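Local atomic coordinates of 11R-lipoxygenase (Gersemia fruticosa, PDB entry 3VF1), a protein that probably uses a non-heme iron to add molecular oxygen to polyunsaturated fatty acids, with calcium regulating its activity. Residues A[220-226]-A[617-622]; A[229-233]-A[587-591]. All coordinates share one frame; numbering follows the deposited sequence.

Contact 1: A[220-226]-A[617-622]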
ATOM      1  N   PHE A 220     -13.754  -8.328 -26.623  1.00 34.52           N
ATOM      2  CA  PHE A 220     -13.568  -6.881 -26.630  1.00 36.07           C
ATOM      3  C   PHE A 220     -14.699  -6.204 -27.396  1.00 40.34           C
ATOM      4  O   PHE A 220     -14.982  -6.551 -28.543  1.00 39.13           O
ATOM      5  CB  PHE A 220     -12.218  -6.508 -27.246  1.00 35.90           C
ATOM      6  CG  PHE A 220     -11.866  -5.056 -27.094  1.00 37.81           C
ATOM      7  CD1 PHE A 220     -11.273  -4.593 -25.931  1.00 40.08           C
ATOM      8  CD2 PHE A 220     -12.129  -4.153 -28.111  1.00 39.77           C
ATOM      9  CE1 PHE A 220     -10.948  -3.256 -25.783  1.00 38.53           C
ATOM     10  CE2 PHE A 220     -11.805  -2.814 -27.970  1.00 37.64           C
ATOM     11  CZ  PHE A 220     -11.213  -2.367 -26.805  1.00 37.52           C
ATOM     12  N   GLY A 221     -15.345  -5.238 -26.751  1.00 41.18           N
ATOM     13  CA  GLY A 221     -16.434  -4.499 -27.364  1.00 38.22           C
ATOM     14  C   GLY A 221     -17.754  -5.245 -27.330  1.00 39.15           C
ATOM     15  O   GLY A 221     -18.741  -4.791 -27.908  1.00 40.48           O
ATOM     16  N   ILE A 222     -17.776  -6.389 -26.652  1.00 40.04           N
ATOM     17  CA  ILE A 222     -18.981  -7.206 -26.563  1.00 38.80           C
ATOM     18  C   ILE A 222     -19.783  -6.835 -25.318  1.00 41.21           C
ATOM     19  O   ILE A 222     -19.362  -7.107 -24.193  1.00 40.74           O
ATOM     20  CB  ILE A 222     -18.634  -8.706 -26.516  1.00 38.82           C
ATOM     21  CG1 ILE A 222     -17.722  -9.078 -27.689  1.00 39.83           C
ATOM     22  CG2 ILE A 222     -19.893  -9.551 -26.533  1.00 38.57           C
ATOM     23  CD1 ILE A 222     -18.312  -8.770 -29.051  1.00 40.24           C
ATOM     24  N   TRP A 223     -20.941  -6.213 -25.526  1.00 41.51           N
ATOM     25  CA  TRP A 223     -21.751  -5.704 -24.423  1.00 41.77           C
ATOM     26  C   TRP A 223     -22.924  -6.624 -24.092  1.00 39.05           C
ATOM     27  O   TRP A 223     -23.935  -6.181 -23.547  1.00 38.16           O
ATOM     28  CB  TRP A 223     -22.277  -4.305 -24.756  1.00 43.26           C
ATOM     29  CG  TRP A 223     -21.206  -3.257 -24.851  1.00 52.15           C
ATOM     30  CD1 TRP A 223     -19.859  -3.463 -24.937  1.00 50.16           C
ATOM     31  CD2 TRP A 223     -21.396  -1.837 -24.858  1.00 62.49           C
ATOM     32  NE1 TRP A 223     -19.200  -2.260 -25.003  1.00 53.99           N
ATOM     33  CE2 TRP A 223     -20.121  -1.247 -24.957  1.00 67.53           C
ATOM     34  CE3 TRP A 223     -22.522  -1.009 -24.795  1.00 62.80           C
ATOM     35  CZ2 TRP A 223     -19.939   0.137 -24.992  1.00 66.96           C
ATOM     36  CZ3 TRP A 223     -22.340   0.364 -24.830  1.00 66.56           C
ATOM     37  CH2 TRP A 223     -21.058   0.922 -24.928  1.00 67.27           C
ATOM     38  N   ASP A 224     -22.785  -7.903 -24.420  1.00 39.38           N
ATOM     39  CA  ASP A 224     -23.835  -8.878 -24.152  1.00 40.28           C
ATOM     40  C   ASP A 224     -23.806  -9.328 -22.700  1.00 40.02           C
ATOM     41  O   ASP A 224     -22.787  -9.208 -22.019  1.00 39.33           O
ATOM     42  CB  ASP A 224     -23.672 -10.103 -25.054  1.00 45.49           C
ATOM     43  CG  ASP A 224     -23.769  -9.762 -26.524  1.00 50.79           C
ATOM     44  OD1 ASP A 224     -24.356  -8.710 -26.857  1.00 50.50           O
ATOM     45  OD2 ASP A 224     -23.261 -10.553 -27.347  1.00 54.46           O
ATOM     46  N   ASP A 225     -24.935  -9.846 -22.229  1.00 37.62           N
ATOM     47  CA  ASP A 225     -24.996 -10.471 -20.919  1.00 35.68           C
ATOM     48  C   ASP A 225     -24.207 -11.768 -20.954  1.00 34.94           C
ATOM     49  O   ASP A 225     -23.976 -12.333 -22.022  1.00 36.29           O
ATOM     50  CB  ASP A 225     -26.444 -10.790 -20.542  1.00 37.52           C
ATOM     51  CG  ASP A 225     -27.293  -9.549 -20.362  1.00 42.74           C
ATOM     52  OD1 ASP A 225     -26.830  -8.450 -20.732  1.00 44.14           O
ATOM     53  OD2 ASP A 225     -28.427  -9.675 -19.854  1.00 42.10           O
ATOM     54  N   TRP A 226     -23.789 -12.234 -19.784  1.00 35.12           N
ATOM     55  CA  TRP A 226     -23.302 -13.594 -19.652  1.00 36.98           C
ATOM     56  C   TRP A 226     -24.522 -14.501 -19.592  1.00 39.82           C
ATOM     57  O   TRP A 226     -25.535 -14.144 -18.990  1.00 36.91           O
ATOM     58  CB  TRP A 226     -22.458 -13.750 -18.388  1.00 35.72           C
ATOM     59  CG  TRP A 226     -21.163 -13.005 -18.436  1.00 36.53           C
ATOM     60  CD1 TRP A 226     -20.909 -11.770 -17.917  1.00 34.37           C
ATOM     61  CD2 TRP A 226     -19.943 -13.446 -19.042  1.00 33.44           C
ATOM     62  NE1 TRP A 226     -19.605 -11.414 -18.162  1.00 33.30           N
ATOM     63  CE2 TRP A 226     -18.990 -12.427 -18.849  1.00 31.02           C
ATOM     64  CE3 TRP A 226     -19.563 -14.604 -19.727  1.00 34.08           C
ATOM     65  CZ2 TRP A 226     -17.684 -12.529 -19.317  1.00 32.75           C
ATOM     66  CZ3 TRP A 226     -18.265 -14.704 -20.190  1.00 35.66           C
ATOM     67  CH2 TRP A 226     -17.340 -13.673 -19.983  1.00 35.84           C
ATOM     68  N   ALA A 617     -22.229  -7.309 -14.482  1.00 30.71           N
ATOM     69  CA  ALA A 617     -21.431  -6.740 -15.560  1.00 32.28           C
ATOM     70  C   ALA A 617     -21.573  -7.550 -16.843  1.00 31.63           C
ATOM     71  O   ALA A 617     -21.757  -8.766 -16.804  1.00 27.28           O
ATOM     72  CB  ALA A 617     -19.970  -6.676 -15.142  1.00 30.68           C
ATOM     73  N   ASN A 618     -21.494  -6.868 -17.980  1.00 33.02           N
ATOM     74  CA  ASN A 618     -21.500  -7.548 -19.269  1.00 33.27           C
ATOM     75  C   ASN A 618     -20.115  -8.118 -19.553  1.00 30.81           C
ATOM     76  O   ASN A 618     -19.217  -8.016 -18.721  1.00 33.12           O
ATOM     77  CB  ASN A 618     -21.955  -6.600 -20.386  1.00 34.51           C
ATOM     78  CG  ASN A 618     -21.034  -5.409 -20.561  1.00 34.63           C
ATOM     79  OD1 ASN A 618     -19.817  -5.525 -20.436  1.00 34.11           O
ATOM     80  ND2 ASN A 618     -21.615  -4.254 -20.855  1.00 34.36           N
ATOM     81  N   LYS A 619     -19.939  -8.720 -20.723  1.00 32.51           N
ATOM     82  CA  LYS A 619     -18.700  -9.425 -21.028  1.00 34.92           C
ATOM     83  C   LYS A 619     -17.488  -8.493 -21.078  1.00 33.30           C
ATOM     84  O   LYS A 619     -16.470  -8.767 -20.446  1.00 33.64           O
ATOM     85  CB  LYS A 619     -18.841 -10.206 -22.338  1.00 35.15           C
ATOM     86  CG  LYS A 619     -19.917 -11.280 -22.274  1.00 35.03           C
ATOM     87  CD  LYS A 619     -19.772 -12.307 -23.382  1.00 37.55           C
ATOM     88  CE  LYS A 619     -20.825 -13.395 -23.260  1.00 37.51           C
ATOM     89  NZ  LYS A 619     -20.654 -14.457 -24.290  1.00 41.36           N
ATOM     90  N   HIS A 620     -17.597  -7.397 -21.820  1.00 33.34           N
ATOM     91  CA  HIS A 620     -16.494  -6.446 -21.926  1.00 32.47           C
ATOM     92  C   HIS A 620     -16.107  -5.884 -20.562  1.00 30.72           C
ATOM     93  O   HIS A 620     -14.925  -5.761 -20.244  1.00 29.78           O
ATOM     94  CB  HIS A 620     -16.860  -5.297 -22.865  1.00 35.08           C
ATOM     95  CG  HIS A 620     -15.842  -4.200 -22.900  1.00 37.84           C
ATOM     96  ND1 HIS A 620     -14.723  -4.248 -23.703  1.00 36.33           N
ATOM     97  CD2 HIS A 620     -15.769  -3.028 -22.224  1.00 37.20           C
ATOM     98  CE1 HIS A 620     -14.008  -3.151 -23.526  1.00 35.40           C
ATOM     99  NE2 HIS A 620     -14.621  -2.395 -22.632  1.00 37.49           N
ATOM    100  N   GLN A 621     -17.111  -5.544 -19.760  1.00 31.28           N
ATOM    101  CA  GLN A 621     -16.881  -4.949 -18.448  1.00 32.78           C
ATOM    102  C   GLN A 621     -16.169  -5.925 -17.519  1.00 34.18           C
ATOM    103  O   GLN A 621     -15.271  -5.538 -16.768  1.00 30.42           O
ATOM    104  CB  GLN A 621     -18.207  -4.513 -17.819  1.00 31.98           C
ATOM    105  CG  GLN A 621     -18.874  -3.336 -18.512  1.00 31.04           C
ATOM    106  CD  GLN A 621     -20.291  -3.103 -18.022  1.00 33.05           C
ATOM    107  OE1 GLN A 621     -20.940  -4.018 -17.514  1.00 31.57           O
ATOM    108  NE2 GLN A 621     -20.775  -1.873 -18.167  1.00 32.95           N
ATOM    109  N   ALA A 622     -16.572  -7.191 -17.574  1.00 30.61           N
ATOM    110  CA  ALA A 622     -16.009  -8.210 -16.698  1.00 27.83           C
ATOM    111  C   ALA A 622     -14.544  -8.475 -17.032  1.00 30.18           C
ATOM    112  O   ALA A 622     -13.720  -8.656 -16.137  1.00 34.06           O
ATOM    113  CB  ALA A 622     -16.817  -9.491 -16.793  1.00 30.15           C
TER
HETATM  114  O   HOH W   1     -24.056 -10.496 -17.736  1.00 34.96           O
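H620 N donates to I222 O at 3.0 Å, and K619 N donates to D224 O at 3.2 Å. The loop 220-226 thus closes over the start of helix 619-632, away from the iron, its carbonyls meeting amides that have no helical acceptor. The same turn carries a capping box: Q621 N reaches N618 OD1 at 2.8 Å, while N618 N returns a bond to Q621 OE1. CG of N618 sits between its backbone N and carbonyl carbon (chi1 62°), which folds the amide back over the turn. At one end of the loop, H620 points an edge at the face of F220, the planes 75° apart; F211 packs against both rings, and W223 lies obliquely beside the imidazole. At the other end the extended K619 chain crosses W226, its CG 3.8 Å from the centroid of the six-membered ring and over the face, while A622 CB meets the indole edge. D225 OD1 forms a salt bridge with R597. A water joins the backbones beside W226, accepting from W226 N at 2.7 Å and donating to A617 O, the same oxygen that lies in the plane of the indole, 3.3 Å from W226 CD1.

Contact 2: A[229-233]-A[587-591]; sequences LEDFR and GFHPN
F232 meets P590 and H589 in the tight half of this buried contact, which joins two loops of the lipoxygenase family region, away from the iron, without a hydrogen bond between them. P590 lays its CD over one face of the phenyl, a CH-pi contact 4.0 Å from the F232 centroid, and its CG comes within 3.4 Å of F232 CD2. H589 adds its CB, 3.6 Å from F232 CD1; its imidazole is nearly parallel to the phenyl but slid so far along that the rings barely overlap. With F588 CG anti to the backbone N (chi1 -172°), the ring reaches across to the 3-10 turn, where F588 CE1 touches F232 CB at 3.7 Å and F588 CZ lies 3.5 Å from L229 O. P590 CD also rests over the F588 face, toward the rim, so it sits in the corner formed by the two phenyl rings. The partly exposed side is looser. R233 brings its aliphatic CG obliquely to F588 CE1, and E230 OE2 stays 4.4 Å from F588 CZ, in a long, weak ion pair with R252. Helix 609-615 packs on L229 and F232 through M613, and helix 247-250 borders R233 and F588 through A248.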
ATOM      1  N   LEU A 229     -24.275 -17.661 -14.497  1.00 32.91           N
ATOM      2  CA  LEU A 229     -23.297 -17.287 -13.484  1.00 35.48           C
ATOM      3  C   LEU A 229     -21.998 -18.076 -13.608  1.00 37.01           C
ATOM      4  O   LEU A 229     -20.922 -17.570 -13.283  1.00 34.87           O
ATOM      5  CB  LEU A 229     -23.895 -17.495 -12.091  1.00 36.01           C
ATOM      6  CG  LEU A 229     -25.077 -16.580 -11.756  1.00 34.65           C
ATOM      7  CD1 LEU A 229     -25.873 -17.119 -10.578  1.00 31.84           C
ATOM      8  CD2 LEU A 229     -24.586 -15.172 -11.466  1.00 32.53           C
ATOM      9  N   GLU A 230     -22.097 -19.314 -14.078  1.00 37.06           N
ATOM     10  CA  GLU A 230     -20.934 -20.191 -14.157  1.00 35.81           C
ATOM     11  C   GLU A 230     -19.992 -19.803 -15.293  1.00 36.34           C
ATOM     12  O   GLU A 230     -18.837 -20.227 -15.315  1.00 34.04           O
ATOM     13  CB  GLU A 230     -21.375 -21.645 -14.325  1.00 37.27           C
ATOM     14  CG  GLU A 230     -22.273 -22.147 -13.207  1.00 45.42           C
ATOM     15  CD  GLU A 230     -21.677 -21.909 -11.833  1.00 48.42           C
ATOM     16  OE1 GLU A 230     -20.956 -22.798 -11.333  1.00 47.62           O
ATOM     17  OE2 GLU A 230     -21.928 -20.831 -11.252  1.00 54.93           O
ATOM     18  N   ASP A 231     -20.480 -18.998 -16.232  1.00 34.97           N
ATOM     19  CA  ASP A 231     -19.679 -18.610 -17.389  1.00 37.02           C
ATOM     20  C   ASP A 231     -18.595 -17.591 -17.041  1.00 37.00           C
ATOM     21  O   ASP A 231     -17.681 -17.360 -17.834  1.00 38.92           O
ATOM     22  CB  ASP A 231     -20.572 -18.060 -18.502  1.00 39.36           C
ATOM     23  CG  ASP A 231     -21.311 -19.155 -19.253  1.00 42.51           C
ATOM     24  OD1 ASP A 231     -20.878 -20.324 -19.188  1.00 41.76           O
ATOM     25  OD2 ASP A 231     -22.322 -18.843 -19.914  1.00 48.12           O
ATOM     26  N   PHE A 232     -18.694 -16.981 -15.865  1.00 33.11           N
ATOM     27  CA  PHE A 232     -17.661 -16.056 -15.414  1.00 34.91           C
ATOM     28  C   PHE A 232     -16.319 -16.768 -15.251  1.00 35.16           C
ATOM     29  O   PHE A 232     -15.266 -16.132 -15.265  1.00 36.97           O
ATOM     30  CB  PHE A 232     -18.066 -15.384 -14.100  1.00 33.84           C
ATOM     31  CG  PHE A 232     -18.989 -14.211 -14.279  1.00 32.95           C
ATOM     32  CD1 PHE A 232     -18.513 -13.012 -14.785  1.00 31.87           C
ATOM     33  CD2 PHE A 232     -20.328 -14.303 -13.937  1.00 31.25           C
ATOM     34  CE1 PHE A 232     -19.356 -11.929 -14.953  1.00 31.99           C
ATOM     35  CE2 PHE A 232     -21.175 -13.222 -14.100  1.00 30.39           C
ATOM     36  CZ  PHE A 232     -20.689 -12.034 -14.610  1.00 28.54           C
ATOM     37  N   ARG A 233     -16.362 -18.089 -15.104  1.00 36.09           N
ATOM     38  CA  ARG A 233     -15.146 -18.889 -14.983  1.00 37.91           C
ATOM     39  C   ARG A 233     -14.326 -18.871 -16.274  1.00 38.48           C
ATOM     40  O   ARG A 233     -13.166 -19.283 -16.283  1.00 36.13           O
ATOM     41  CB  ARG A 233     -15.497 -20.333 -14.611  1.00 34.25           C
ATOM     42  CG  ARG A 233     -16.133 -20.479 -13.237  1.00 36.86           C
ATOM     43  CD  ARG A 233     -16.968 -21.747 -13.136  1.00 35.47           C
ATOM     44  NE  ARG A 233     -16.173 -22.931 -12.812  1.00 35.92           N
ATOM     45  CZ  ARG A 233     -16.127 -23.517 -11.615  1.00 38.30           C
ATOM     46  NH1 ARG A 233     -16.831 -23.046 -10.593  1.00 34.71           N
ATOM     47  NH2 ARG A 233     -15.371 -24.590 -11.435  1.00 40.38           N
ATOM     48  N   GLY A 587     -11.604 -12.289  -8.931  1.00 26.00           N
ATOM     49  CA  GLY A 587     -11.375 -13.220 -10.021  1.00 30.84           C
ATOM     50  C   GLY A 587     -12.691 -13.747 -10.560  1.00 32.31           C
ATOM     51  O   GLY A 587     -12.959 -13.675 -11.758  1.00 33.07           O
ATOM     52  N   PHE A 588     -13.513 -14.280  -9.661  1.00 31.89           N
ATOM     53  CA  PHE A 588     -14.864 -14.705 -10.002  1.00 30.16           C
ATOM     54  C   PHE A 588     -15.828 -13.564  -9.684  1.00 30.08           C
ATOM     55  O   PHE A 588     -16.174 -13.331  -8.526  1.00 30.50           O
ATOM     56  CB  PHE A 588     -15.233 -15.968  -9.222  1.00 30.02           C
ATOM     57  CG  PHE A 588     -16.532 -16.585  -9.647  1.00 29.40           C
ATOM     58  CD1 PHE A 588     -16.642 -17.228 -10.870  1.00 32.15           C
ATOM     59  CD2 PHE A 588     -17.643 -16.532  -8.823  1.00 28.58           C
ATOM     60  CE1 PHE A 588     -17.839 -17.798 -11.263  1.00 29.82           C
ATOM     61  CE2 PHE A 588     -18.840 -17.101  -9.211  1.00 28.80           C
ATOM     62  CZ  PHE A 588     -18.939 -17.734 -10.431  1.00 32.59           C
ATOM     63  N   HIS A 589     -16.253 -12.858 -10.726  1.00 30.10           N
ATOM     64  CA  HIS A 589     -16.954 -11.584 -10.573  1.00 31.45           C
ATOM     65  C   HIS A 589     -18.134 -11.616  -9.593  1.00 31.05           C
ATOM     66  O   HIS A 589     -18.291 -10.700  -8.785  1.00 31.70           O
ATOM     67  CB  HIS A 589     -17.432 -11.077 -11.937  1.00 27.50           C
ATOM     68  CG  HIS A 589     -17.871  -9.646 -11.927  1.00 31.56           C
ATOM     69  ND1 HIS A 589     -17.060  -8.615 -12.351  1.00 34.53           N
ATOM     70  CD2 HIS A 589     -19.034  -9.074 -11.536  1.00 32.39           C
ATOM     71  CE1 HIS A 589     -17.707  -7.471 -12.229  1.00 32.18           C
ATOM     72  NE2 HIS A 589     -18.906  -7.720 -11.735  1.00 34.17           N
ATOM     73  N   PRO A 590     -18.973 -12.659  -9.667  1.00 29.63           N
ATOM     74  CA  PRO A 590     -20.152 -12.715  -8.793  1.00 28.85           C
ATOM     75  C   PRO A 590     -19.825 -12.686  -7.301  1.00 28.11           C
ATOM     76  O   PRO A 590     -20.689 -12.334  -6.499  1.00 28.55           O
ATOM     77  CB  PRO A 590     -20.799 -14.052  -9.165  1.00 26.61           C
ATOM     78  CG  PRO A 590     -20.352 -14.309 -10.561  1.00 29.84           C
ATOM     79  CD  PRO A 590     -18.954 -13.771 -10.634  1.00 31.86           C
ATOM     80  N   ASN A 591     -18.602 -13.053  -6.932  1.00 28.48           N
ATOM     81  CA  ASN A 591     -18.206 -13.047  -5.527  1.00 28.51           C
ATOM     82  C   ASN A 591     -18.095 -11.628  -4.979  1.00 32.18           C
ATOM     83  O   ASN A 591     -18.205 -11.409  -3.772  1.00 34.04           O
ATOM     84  CB  ASN A 591     -16.881 -13.791  -5.340  1.00 28.85           C
ATOM     85  CG  ASN A 591     -16.456 -13.869  -3.884  1.00 30.12           C
ATOM     86  OD1 ASN A 591     -17.058 -14.593  -3.090  1.00 28.20           O
ATOM     87  ND2 ASN A 591     -15.410 -13.130  -3.530  1.00 31.97           N
TER

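Contacts 1 and 2 lie on the same side of the chain's centre, their own centres about 13 Å apart, and contact 2 is nested within the chain loop that contact 1 closes. W226 and F232 join them: W226 NE1 lies 3.3 Å from F232 CE1, with the rings inclined at about 45°. A622 CB of contact 1 packs on the same F232 CE1 at 4.0 Å, and A617 CB lies 3.7 Å from H589 NE2, so the two pairs of segments pack directly against each other. M613, which packs on contact 2, also touches W226. Neither contact adjoins the iron site of H392, H397, H575, N579 and I698.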